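Local coordinates for protein putative hydantoin racemase (Klebsiella pneumoniae subsp. pneumoniae, PDB 3QVL) that probably racemises allantoin and related 5-monosubstituted hydantoins, converting their D and L forms into one another, at residues 16-21 and 185-190; 21-26 and 31-36; 60-65 and 87-92; 149-152 and 158-161. All coordinates share one frame; numbering follows the deposited sequence.

Overall arrangement
Two four-stranded parallel sheets with flanking helices make up the chain, as in the Asp/Glu/hydantoin racemase family, and residues from loops of both halves and from one strand end line the bound hydantoin ligand. Interaction 1 joins 16-21 of helix 13-26 to 185-190, bridging the halves that share the pocket. Interactions 2, 3 and 4 follow in that order along the chain, all nested within the loop that interaction 1 closes. Interaction 2 shares helix 13-26 and A21 with interaction 1, and touches interaction 3 through V36 and Q61. Interaction 4 meets interaction 1 through E152 and T18. Interactions 3 and 4 lie on opposite sides of the chain's centre, their centres about 31 Å apart.

Interaction 1 of 4, residues 16-21 and 185-190; sequences TETIGA and MATLAQ
T18 lays its methyl group against T187, where helix 13-26 of one parallel-sheet unit meets residues 185-190 of the other. This is an interdomain contact of the two-unit racemase fold, with the A186 side chain about 9 Å from the bound hydantoin ligand. With chi1 at -56°, OG1 of T18 sits beside the backbone N and CG2 takes the position anti to it, which turns the methyl toward T187; there it lies 3.8 Å from T187 OG1 and 4.0 Å from T187 CG2. The two threonine side chains cross at about a right angle. A different direction is taken by OG1 of T18, which hydrogen-bonds to E152 and to the carbonyl of A14, so the hydroxyl is held while the methyl faces the partner. The nearest CA atoms, those of T18 and T187, are 6.7 Å apart. A186 points its CB at the helix and also rests on V204 of helix 203-216, which backs the buried side of the contact. One turn further along, A21 CB reaches T187 CG2 at 4.4 Å. T187 CG2 makes its closest approach to the backbone, 3.7 Å from the carbonyl oxygen T18 O.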
loop_
_atom_site.group_PDB
_atom_site.type_symbol
_atom_site.label_atom_id
_atom_site.label_comp_id
_atom_site.label_asym_id
_atom_site.label_seq_id
_atom_site.Cartn_x
_atom_site.Cartn_y
_atom_site.Cartn_z
ATOM N N THR A 16 -9.290 -5.016 35.731
ATOM C CA THR A 16 -10.490 -4.173 35.697
ATOM C C THR A 16 -10.334 -2.960 36.624
ATOM O O THR A 16 -10.746 -1.851 36.277
ATOM C CB THR A 16 -11.769 -4.974 36.059
ATOM O OG1 THR A 16 -11.839 -6.162 35.260
ATOM C CG2 THR A 16 -13.026 -4.142 35.820
ATOM N N GLU A 17 -9.726 -3.182 37.790
ATOM C CA GLU A 17 -9.433 -2.115 38.753
ATOM C C GLU A 17 -8.457 -1.081 38.189
ATOM O O GLU A 17 -8.664 0.123 38.347
ATOM C CB GLU A 17 -8.868 -2.700 40.051
ATOM C CG GLU A 17 -9.873 -3.475 40.896
ATOM C CD GLU A 17 -9.208 -4.420 41.887
ATOM O OE1 GLU A 17 -8.033 -4.194 42.251
ATOM O OE2 GLU A 17 -9.866 -5.394 42.308
ATOM N N THR A 18 -7.396 -1.563 37.541
ATOM C CA THR A 18 -6.394 -0.702 36.908
ATOM C C THR A 18 -7.023 0.124 35.785
ATOM O O THR A 18 -6.804 1.336 35.695
ATOM C CB THR A 18 -5.208 -1.533 36.356
ATOM O OG1 THR A 18 -4.637 -2.314 37.412
ATOM C CG2 THR A 18 -4.124 -0.632 35.761
ATOM N N ILE A 19 -7.809 -0.545 34.945
ATOM C CA ILE A 19 -8.521 0.095 33.839
ATOM C C ILE A 19 -9.530 1.134 34.349
ATOM O O ILE A 19 -9.579 2.259 33.841
ATOM C CB ILE A 19 -9.209 -0.966 32.938
ATOM C CG1 ILE A 19 -8.158 -1.714 32.109
ATOM C CG2 ILE A 19 -10.247 -0.324 32.027
ATOM C CD1 ILE A 19 -8.619 -3.059 31.578
ATOM N N GLY A 20 -10.312 0.752 35.357
ATOM C CA GLY A 20 -11.299 1.641 35.971
ATOM C C GLY A 20 -10.693 2.888 36.588
ATOM O O GLY A 20 -11.252 3.981 36.467
ATOM N N ALA A 21 -9.545 2.723 37.246
ATOM C CA ALA A 21 -8.824 3.838 37.861
ATOM C C ALA A 21 -8.314 4.837 36.824
ATOM O O ALA A 21 -8.402 6.049 37.028
ATOM C CB ALA A 21 -7.673 3.322 38.720
ATOM N N MET A 185 -1.253 -1.500 31.604
ATOM C CA MET A 185 -0.261 -0.422 31.644
ATOM C C MET A 185 -0.914 0.951 31.804
ATOM O O MET A 185 -0.222 1.971 31.852
ATOM C CB MET A 185 0.587 -0.426 30.368
ATOM C CG MET A 185 1.513 -1.616 30.214
ATOM S SD MET A 185 2.358 -1.584 28.623
ATOM C CE MET A 185 2.925 -3.281 28.509
ATOM N N ALA A 186 -2.242 0.962 31.899
ATOM C CA ALA A 186 -3.042 2.191 31.860
ATOM C C ALA A 186 -2.601 3.295 32.825
ATOM O O ALA A 186 -2.552 4.467 32.445
ATOM C CB ALA A 186 -4.519 1.864 32.063
ATOM N N THR A 187 -2.270 2.920 34.057
ATOM C CA THR A 187 -1.918 3.897 35.093
ATOM C C THR A 187 -0.444 4.334 35.063
ATOM O O THR A 187 -0.004 5.106 35.919
ATOM C CB THR A 187 -2.299 3.394 36.511
ATOM O OG1 THR A 187 -1.691 2.119 36.754
ATOM C CG2 THR A 187 -3.813 3.265 36.650
ATOM N N LEU A 188 0.302 3.850 34.072
ATOM C CA LEU A 188 1.723 4.175 33.917
ATOM C C LEU A 188 1.965 5.389 33.022
ATOM O O LEU A 188 3.037 6.000 33.072
ATOM C CB LEU A 188 2.486 2.967 33.358
ATOM C CG LEU A 188 3.154 1.943 34.286
ATOM C CD1 LEU A 188 2.309 1.606 35.513
ATOM C CD2 LEU A 188 3.474 0.679 33.495
ATOM N N ALA A 189 0.965 5.730 32.211
ATOM C CA ALA A 189 1.082 6.763 31.176
ATOM C C ALA A 189 1.550 8.126 31.686
ATOM O O ALA A 189 2.497 8.698 31.143
ATOM C CB ALA A 189 -0.234 6.903 30.423
ATOM N N GLN A 190 0.886 8.633 32.723
ATOM C CA GLN A 190 1.174 9.961 33.272
ATOM C C GLN A 190 2.603 10.082 33.806
ATOM O O GLN A 190 3.311 11.037 33.477
ATOM C CB GLN A 190 0.155 10.326 34.358
ATOM C CG GLN A 190 0.457 11.622 35.106
ATOM C CD GLN A 190 -0.575 11.941 36.169
ATOM O OE1 GLN A 190 -0.379 11.648 37.350
ATOM N NE2 GLN A 190 -1.686 12.542 35.753
#

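Interaction 2 of 4, residues 21-26 and 31-36; sequences AAARAV and TEILAV
I33 fills the groove between helix and strand by touching A23 and R24 with different parts of one branched side chain. The tight part is apolar: I33 CG2 lies 3.8 Å from A23 CB, I33 CD1 comes within 4.1 Å of the same methyl, and the aliphatic stem of R24 closes in from the next position, its CG 3.7 Å from I33 CB. With chi1 near -60°, CG2 is anti to the backbone N of I33 while CG1 takes the position beside that N, where it lies 3.9 Å from the carbonyl oxygen A23 O. V208 of helix 203-216 touches both A23 and I33, and V6 of the neighbouring strand 2-7 also packs on I33, extending this cluster into the interior. The loose side begins at the polar end of the exposed R24. The chain bends at chi3 (-59°) and folds the guanidinium back along its own helix toward A21, with NH2 left facing the strand. There a single water bridges the two elements, accepting from R24 NH2 at 2.8 Å and donating to the carbonyl oxygen I33 O at 2.7 Å. Strand 31-36, at the edge of its sheet within this chain, pairs in parallel with strand 2-7, and helix 13-26 makes the connection between them: a beta-alpha-beta crossover of a parallel alpha/beta fold.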
loop_
_atom_site.group_PDB
_atom_site.type_symbol
_atom_site.label_atom_id
_atom_site.label_comp_id
_atom_site.label_asym_id
_atom_site.label_seq_id
_atom_site.Cartn_x
_atom_site.Cartn_y
_atom_site.Cartn_z
ATOM N N ALA A 21 -9.545 2.723 37.246
ATOM C CA ALA A 21 -8.824 3.838 37.861
ATOM C C ALA A 21 -8.314 4.837 36.824
ATOM O O ALA A 21 -8.402 6.049 37.028
ATOM C CB ALA A 21 -7.673 3.322 38.720
ATOM N N ALA A 22 -7.790 4.322 35.712
ATOM C CA ALA A 22 -7.288 5.164 34.625
ATOM C C ALA A 22 -8.414 5.937 33.940
ATOM O O ALA A 22 -8.234 7.095 33.554
ATOM C CB ALA A 22 -6.528 4.328 33.613
ATOM N N ALA A 23 -9.571 5.290 33.802
ATOM C CA ALA A 23 -10.745 5.893 33.178
ATOM C C ALA A 23 -11.327 7.034 34.016
ATOM O O ALA A 23 -11.676 8.088 33.481
ATOM C CB ALA A 23 -11.805 4.832 32.911
ATOM N N ARG A 24 -11.419 6.817 35.327
ATOM C CA ARG A 24 -11.973 7.811 36.252
ATOM C C ARG A 24 -11.058 9.019 36.444
ATOM O O ARG A 24 -11.533 10.129 36.690
ATOM C CB ARG A 24 -12.282 7.179 37.611
ATOM C CG ARG A 24 -13.502 6.271 37.620
ATOM C CD ARG A 24 -13.878 5.845 39.035
ATOM N NE ARG A 24 -12.796 5.123 39.703
ATOM C CZ ARG A 24 -12.626 3.803 39.664
ATOM N NH1 ARG A 24 -11.607 3.252 40.308
ATOM N NH2 ARG A 24 -13.468 3.030 38.987
ATOM N N ALA A 25 -9.750 8.793 36.327
ATOM C CA ALA A 25 -8.744 9.836 36.539
ATOM C C ALA A 25 -8.822 10.980 35.526
ATOM O O ALA A 25 -8.456 12.114 35.840
ATOM C CB ALA A 25 -7.345 9.229 36.545
ATOM N N VAL A 26 -9.303 10.680 34.321
ATOM C CA VAL A 26 -9.371 11.673 33.243
ATOM C C VAL A 26 -10.802 12.075 32.872
ATOM O O VAL A 26 -11.004 12.971 32.047
ATOM C CB VAL A 26 -8.631 11.192 31.965
ATOM C CG1 VAL A 26 -7.159 10.925 32.258
ATOM C CG2 VAL A 26 -9.310 9.961 31.375
ATOM N N THR A 31 -19.256 12.970 34.153
ATOM C CA THR A 31 -19.071 11.638 33.581
ATOM C C THR A 31 -18.949 10.571 34.666
ATOM O O THR A 31 -18.115 10.676 35.568
ATOM C CB THR A 31 -17.841 11.577 32.639
ATOM O OG1 THR A 31 -18.059 12.430 31.508
ATOM C CG2 THR A 31 -17.592 10.153 32.142
ATOM N N GLU A 32 -19.799 9.551 34.566
ATOM C CA GLU A 32 -19.718 8.377 35.427
ATOM C C GLU A 32 -19.100 7.220 34.649
ATOM O O GLU A 32 -19.512 6.925 33.524
ATOM C CB GLU A 32 -21.107 7.987 35.941
ATOM C CG GLU A 32 -21.104 6.841 36.955
ATOM C CD GLU A 32 -22.498 6.337 37.301
ATOM O OE1 GLU A 32 -23.495 6.972 36.897
ATOM O OE2 GLU A 32 -22.594 5.296 37.985
ATOM N N ILE A 33 -18.106 6.577 35.255
ATOM C CA ILE A 33 -17.456 5.414 34.660
ATOM C C ILE A 33 -18.042 4.133 35.247
ATOM O O ILE A 33 -18.090 3.964 36.469
ATOM C CB ILE A 33 -15.912 5.446 34.873
ATOM C CG1 ILE A 33 -15.280 6.692 34.226
ATOM C CG2 ILE A 33 -15.251 4.146 34.387
ATOM C CD1 ILE A 33 -15.442 6.807 32.705
ATOM N N LEU A 34 -18.500 3.244 34.370
ATOM C CA LEU A 34 -18.944 1.915 34.775
ATOM C C LEU A 34 -17.926 0.877 34.314
ATOM O O LEU A 34 -17.981 0.390 33.181
ATOM C CB LEU A 34 -20.342 1.606 34.223
ATOM C CG LEU A 34 -21.522 2.482 34.668
ATOM C CD1 LEU A 34 -22.751 2.173 33.830
ATOM C CD2 LEU A 34 -21.834 2.308 36.154
ATOM N N ALA A 35 -16.981 0.561 35.199
ATOM C CA ALA A 35 -15.927 -0.405 34.909
ATOM C C ALA A 35 -16.430 -1.827 35.125
ATOM O O ALA A 35 -16.794 -2.205 36.243
ATOM C CB ALA A 35 -14.697 -0.128 35.764
ATOM N N VAL A 36 -16.459 -2.604 34.047
ATOM C CA VAL A 36 -16.997 -3.966 34.077
ATOM C C VAL A 36 -16.088 -4.968 33.363
ATOM O O VAL A 36 -15.175 -4.585 32.629
ATOM C CB VAL A 36 -18.427 -4.044 33.459
ATOM C CG1 VAL A 36 -19.429 -3.229 34.277
ATOM C CG2 VAL A 36 -18.419 -3.598 31.994
HETATM O O HOH W 1 -16.138 3.393 38.244
#

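Interaction 3 of 4, residues 60-65 and 87-92; sequences EQIRAG and RELAQG
The backbones of I62, within helix 48-68, and A90, the first residue to leave helical geometry after helix 83-89, approach to 6.3 Å between CA atoms. I62 sends its CG2 methyl into the corner made by L89 and A90, meeting A90 CB at 3.7 Å and L89 CD2 at 3.8 Å. The same methyl lies 3.9 Å from both CB and CG of L89, so one branch of the isoleucine carries nearly all of the contact. Its chi1 of -68° sets CG2 anti to the backbone N, while CG1 lies beside that N. L89 has CG anti to its own backbone N (chi1 -171°); the I62 and L89 side chains run past each other in opposite directions, and CD2 of L89 continues on to lie 4.0 Å from the backbone N of R63. Here, in the first parallel alpha/beta unit, helix 48-68 packs on the C-terminal end of helix 83-89 and the residue after it. H73 of strand 72-75 touches both I62 and A90, placing the seam against the sheet, and F49 of the third subunit packs on L89 across a subunit interface. R63 takes part through its backbone N and CB alone: its long chain turns away, and its guanidinium forms a salt bridge with E67. The carbonyl oxygen E60 O lies 3.7 Å above one face of that guanidinium, over its centre.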
loop_
_atom_site.group_PDB
_atom_site.type_symbol
_atom_site.label_atom_id
_atom_site.label_comp_id
_atom_site.label_asym_id
_atom_site.label_seq_id
_atom_site.Cartn_x
_atom_site.Cartn_y
_atom_site.Cartn_z
ATOM N N GLU A 60 -21.615 -9.485 25.626
ATOM C CA GLU A 60 -22.453 -9.698 26.805
ATOM C C GLU A 60 -22.566 -8.419 27.634
ATOM O O GLU A 60 -23.650 -8.079 28.117
ATOM C CB GLU A 60 -21.901 -10.844 27.658
ATOM N N GLN A 61 -21.448 -7.710 27.782
ATOM C CA GLN A 61 -21.428 -6.446 28.519
ATOM C C GLN A 61 -22.028 -5.282 27.726
ATOM O O GLN A 61 -22.660 -4.401 28.308
ATOM C CB GLN A 61 -20.013 -6.108 29.004
ATOM C CG GLN A 61 -19.492 -7.014 30.127
ATOM C CD GLN A 61 -20.431 -7.095 31.326
ATOM O OE1 GLN A 61 -20.750 -8.186 31.802
ATOM N NE2 GLN A 61 -20.882 -5.944 31.814
ATOM N N ILE A 62 -21.825 -5.286 26.408
ATOM C CA ILE A 62 -22.456 -4.307 25.512
ATOM C C ILE A 62 -23.979 -4.378 25.649
ATOM O O ILE A 62 -24.649 -3.349 25.770
ATOM C CB ILE A 62 -22.040 -4.524 24.026
ATOM C CG1 ILE A 62 -20.550 -4.208 23.812
ATOM C CG2 ILE A 62 -22.923 -3.711 23.071
ATOM C CD1 ILE A 62 -20.180 -2.728 23.861
ATOM N N ARG A 63 -24.505 -5.603 25.639
ATOM C CA ARG A 63 -25.929 -5.856 25.843
ATOM C C ARG A 63 -26.408 -5.262 27.169
ATOM O O ARG A 63 -27.431 -4.577 27.210
ATOM C CB ARG A 63 -26.210 -7.364 25.780
ATOM C CG ARG A 63 -27.683 -7.761 25.871
ATOM C CD ARG A 63 -28.107 -8.073 27.302
ATOM N NE ARG A 63 -27.380 -9.215 27.853
ATOM C CZ ARG A 63 -27.116 -9.391 29.145
ATOM N NH1 ARG A 63 -26.447 -10.466 29.540
ATOM N NH2 ARG A 63 -27.511 -8.496 30.043
ATOM N N ALA A 64 -25.658 -5.525 28.239
ATOM C CA ALA A 64 -25.968 -4.995 29.569
ATOM C C ALA A 64 -25.927 -3.467 29.595
ATOM O O ALA A 64 -26.804 -2.829 30.181
ATOM C CB ALA A 64 -25.017 -5.577 30.610
ATOM N N GLY A 65 -24.912 -2.892 28.951
ATOM C CA GLY A 65 -24.753 -1.441 28.867
ATOM C C GLY A 65 -25.893 -0.760 28.133
ATOM O O GLY A 65 -26.395 0.276 28.576
ATOM N N ARG A 87 -20.114 -2.432 17.890
ATOM C CA ARG A 87 -20.690 -1.255 17.240
ATOM C C ARG A 87 -22.040 -1.550 16.590
ATOM O O ARG A 87 -22.907 -0.677 16.531
ATOM C CB ARG A 87 -19.712 -0.655 16.228
ATOM C CG ARG A 87 -18.567 0.082 16.891
ATOM C CD ARG A 87 -17.622 0.715 15.893
ATOM N NE ARG A 87 -16.563 1.436 16.596
ATOM C CZ ARG A 87 -15.509 2.002 16.016
ATOM N NH1 ARG A 87 -15.345 1.946 14.700
ATOM N NH2 ARG A 87 -14.613 2.630 16.763
ATOM N N GLU A 88 -22.210 -2.782 16.116
ATOM C CA GLU A 88 -23.492 -3.235 15.580
ATOM C C GLU A 88 -24.545 -3.342 16.681
ATOM O O GLU A 88 -25.672 -2.871 16.514
ATOM C CB GLU A 88 -23.344 -4.585 14.875
ATOM C CG GLU A 88 -22.625 -4.525 13.535
ATOM C CD GLU A 88 -22.635 -5.856 12.799
ATOM O OE1 GLU A 88 -23.074 -6.869 13.380
ATOM O OE2 GLU A 88 -22.209 -5.887 11.628
ATOM N N LEU A 89 -24.165 -3.950 17.803
ATOM C CA LEU A 89 -25.091 -4.194 18.910
ATOM C C LEU A 89 -25.441 -2.925 19.690
ATOM O O LEU A 89 -26.599 -2.723 20.058
ATOM C CB LEU A 89 -24.534 -5.272 19.853
ATOM C CG LEU A 89 -25.436 -5.820 20.969
ATOM C CD1 LEU A 89 -26.696 -6.478 20.413
ATOM C CD2 LEU A 89 -24.668 -6.799 21.849
ATOM N N ALA A 90 -24.444 -2.076 19.935
ATOM C CA ALA A 90 -24.639 -0.866 20.736
ATOM C C ALA A 90 -25.246 0.283 19.936
ATOM O O ALA A 90 -25.074 0.365 18.718
ATOM C CB ALA A 90 -23.327 -0.430 21.371
ATOM N N GLN A 91 -25.961 1.161 20.636
ATOM C CA GLN A 91 -26.470 2.397 20.048
ATOM C C GLN A 91 -25.430 3.506 20.193
ATOM O O GLN A 91 -25.106 4.193 19.223
ATOM C CB GLN A 91 -27.798 2.809 20.693
ATOM C CG GLN A 91 -28.369 4.117 20.148
ATOM C CD GLN A 91 -29.834 4.323 20.488
ATOM O OE1 GLN A 91 -30.323 3.857 21.519
ATOM N NE2 GLN A 91 -30.543 5.031 19.617
ATOM N N GLY A 92 -24.916 3.673 21.410
ATOM C CA GLY A 92 -23.841 4.624 21.678
ATOM C C GLY A 92 -22.535 4.166 21.051
ATOM O O GLY A 92 -22.375 2.978 20.753
#

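Interaction 4 of 4, residues 149-152 and 158-161; sequences LALE and AQEK
The carbonyl oxygen of L151 receives the side-chain amide of Q159 in the one direct hydrogen bond between the two segments, NE2 to O 2.9 Å with an N-H...O angle of 151°. It fastens the 3-10 turn that includes residues 149-151 onto the start of helix 157-172 in the second alpha/beta unit of the racemase fold. The oxygen lies in the amide plane of Q159, while the donor is tilted 15° from the carbonyl plane of L151. Q159 reaches it by bending at chi2 (76°), which folds the amide back toward the turn. Beside this bond A158 fits its methyl against the turn: A158 CB lies 3.8 Å from L151 CD2 and 3.8 Å from the carbonyl oxygen A150 O, with A150 CB a looser neighbour. L151 is buried and crosses the Q159 side chain at a slant. It also rests on S182 and M185, and its side chain comes within about 5 Å of the bound hydantoin ligand, which places L151 in the second shell, behind the pocket residue S182. E152 turns away from helix 157-172 and packs on A14 and M15 of helix 13-26, in the other unit. A water adds a second polar link, accepting from A158 N at 2.8 Å and lying 2.8 Å from A150 O.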
loop_
_atom_site.group_PDB
_atom_site.type_symbol
_atom_site.label_atom_id
_atom_site.label_comp_id
_atom_site.label_asym_id
_atom_site.label_seq_id
_atom_site.Cartn_x
_atom_site.Cartn_y
_atom_site.Cartn_z
ATOM N N LEU A 149 -0.562 -10.799 32.794
ATOM C CA LEU A 149 -0.908 -10.616 34.204
ATOM C C LEU A 149 0.277 -10.278 35.117
ATOM O O LEU A 149 0.084 -10.003 36.305
ATOM C CB LEU A 149 -1.679 -11.833 34.734
ATOM C CG LEU A 149 -3.066 -12.066 34.124
ATOM C CD1 LEU A 149 -3.639 -13.398 34.571
ATOM C CD2 LEU A 149 -4.027 -10.928 34.459
ATOM N N ALA A 150 1.489 -10.286 34.563
ATOM C CA ALA A 150 2.685 -9.862 35.299
ATOM C C ALA A 150 2.590 -8.396 35.727
ATOM O O ALA A 150 3.216 -7.988 36.706
ATOM C CB ALA A 150 3.944 -10.095 34.473
ATOM N N LEU A 151 1.801 -7.618 34.990
ATOM C CA LEU A 151 1.535 -6.219 35.328
ATOM C C LEU A 151 0.726 -6.081 36.619
ATOM O O LEU A 151 0.694 -5.007 37.226
ATOM C CB LEU A 151 0.808 -5.518 34.174
ATOM C CG LEU A 151 1.625 -5.193 32.918
ATOM C CD1 LEU A 151 0.717 -5.077 31.705
ATOM C CD2 LEU A 151 2.447 -3.922 33.102
ATOM N N GLU A 152 0.086 -7.173 37.034
ATOM C CA GLU A 152 -0.760 -7.178 38.227
ATOM C C GLU A 152 -0.210 -8.050 39.362
ATOM O O GLU A 152 -0.897 -8.267 40.365
ATOM C CB GLU A 152 -2.184 -7.632 37.869
ATOM C CG GLU A 152 -2.896 -6.784 36.813
ATOM C CD GLU A 152 -3.338 -5.417 37.319
ATOM O OE1 GLU A 152 -3.326 -5.180 38.547
ATOM O OE2 GLU A 152 -3.708 -4.574 36.475
ATOM N N ALA A 158 7.383 -5.866 35.601
ATOM C CA ALA A 158 6.786 -5.506 34.316
ATOM C C ALA A 158 6.812 -3.996 34.094
ATOM O O ALA A 158 7.141 -3.532 33.003
ATOM C CB ALA A 158 5.363 -6.039 34.219
ATOM N N GLN A 159 6.482 -3.245 35.144
ATOM C CA GLN A 159 6.479 -1.782 35.110
ATOM C C GLN A 159 7.867 -1.207 34.823
ATOM O O GLN A 159 7.999 -0.248 34.059
ATOM C CB GLN A 159 5.931 -1.216 36.426
ATOM C CG GLN A 159 4.410 -1.318 36.588
ATOM C CD GLN A 159 3.915 -2.721 36.927
ATOM O OE1 GLN A 159 4.695 -3.611 37.274
ATOM N NE2 GLN A 159 2.605 -2.920 36.831
ATOM N N GLU A 160 8.893 -1.799 35.433
ATOM C CA GLU A 160 10.279 -1.388 35.199
ATOM C C GLU A 160 10.735 -1.741 33.783
ATOM O O GLU A 160 11.444 -0.960 33.144
ATOM C CB GLU A 160 11.218 -1.999 36.251
ATOM C CG GLU A 160 12.704 -1.628 36.104
ATOM C CD GLU A 160 12.970 -0.123 36.118
ATOM O OE1 GLU A 160 12.273 0.617 36.846
ATOM O OE2 GLU A 160 13.891 0.320 35.401
ATOM N N LYS A 161 10.315 -2.911 33.302
ATOM C CA LYS A 161 10.619 -3.351 31.939
ATOM C C LYS A 161 9.977 -2.455 30.879
ATOM O O LYS A 161 10.580 -2.204 29.834
ATOM C CB LYS A 161 10.200 -4.807 31.733
ATOM C CG LYS A 161 11.263 -5.817 32.126
ATOM C CD LYS A 161 10.758 -7.238 31.958
ATOM C CE LYS A 161 11.898 -8.213 31.712
ATOM N NZ LYS A 161 12.398 -8.133 30.308
HETATM O O HOH W 2 5.960 -7.880 36.950
#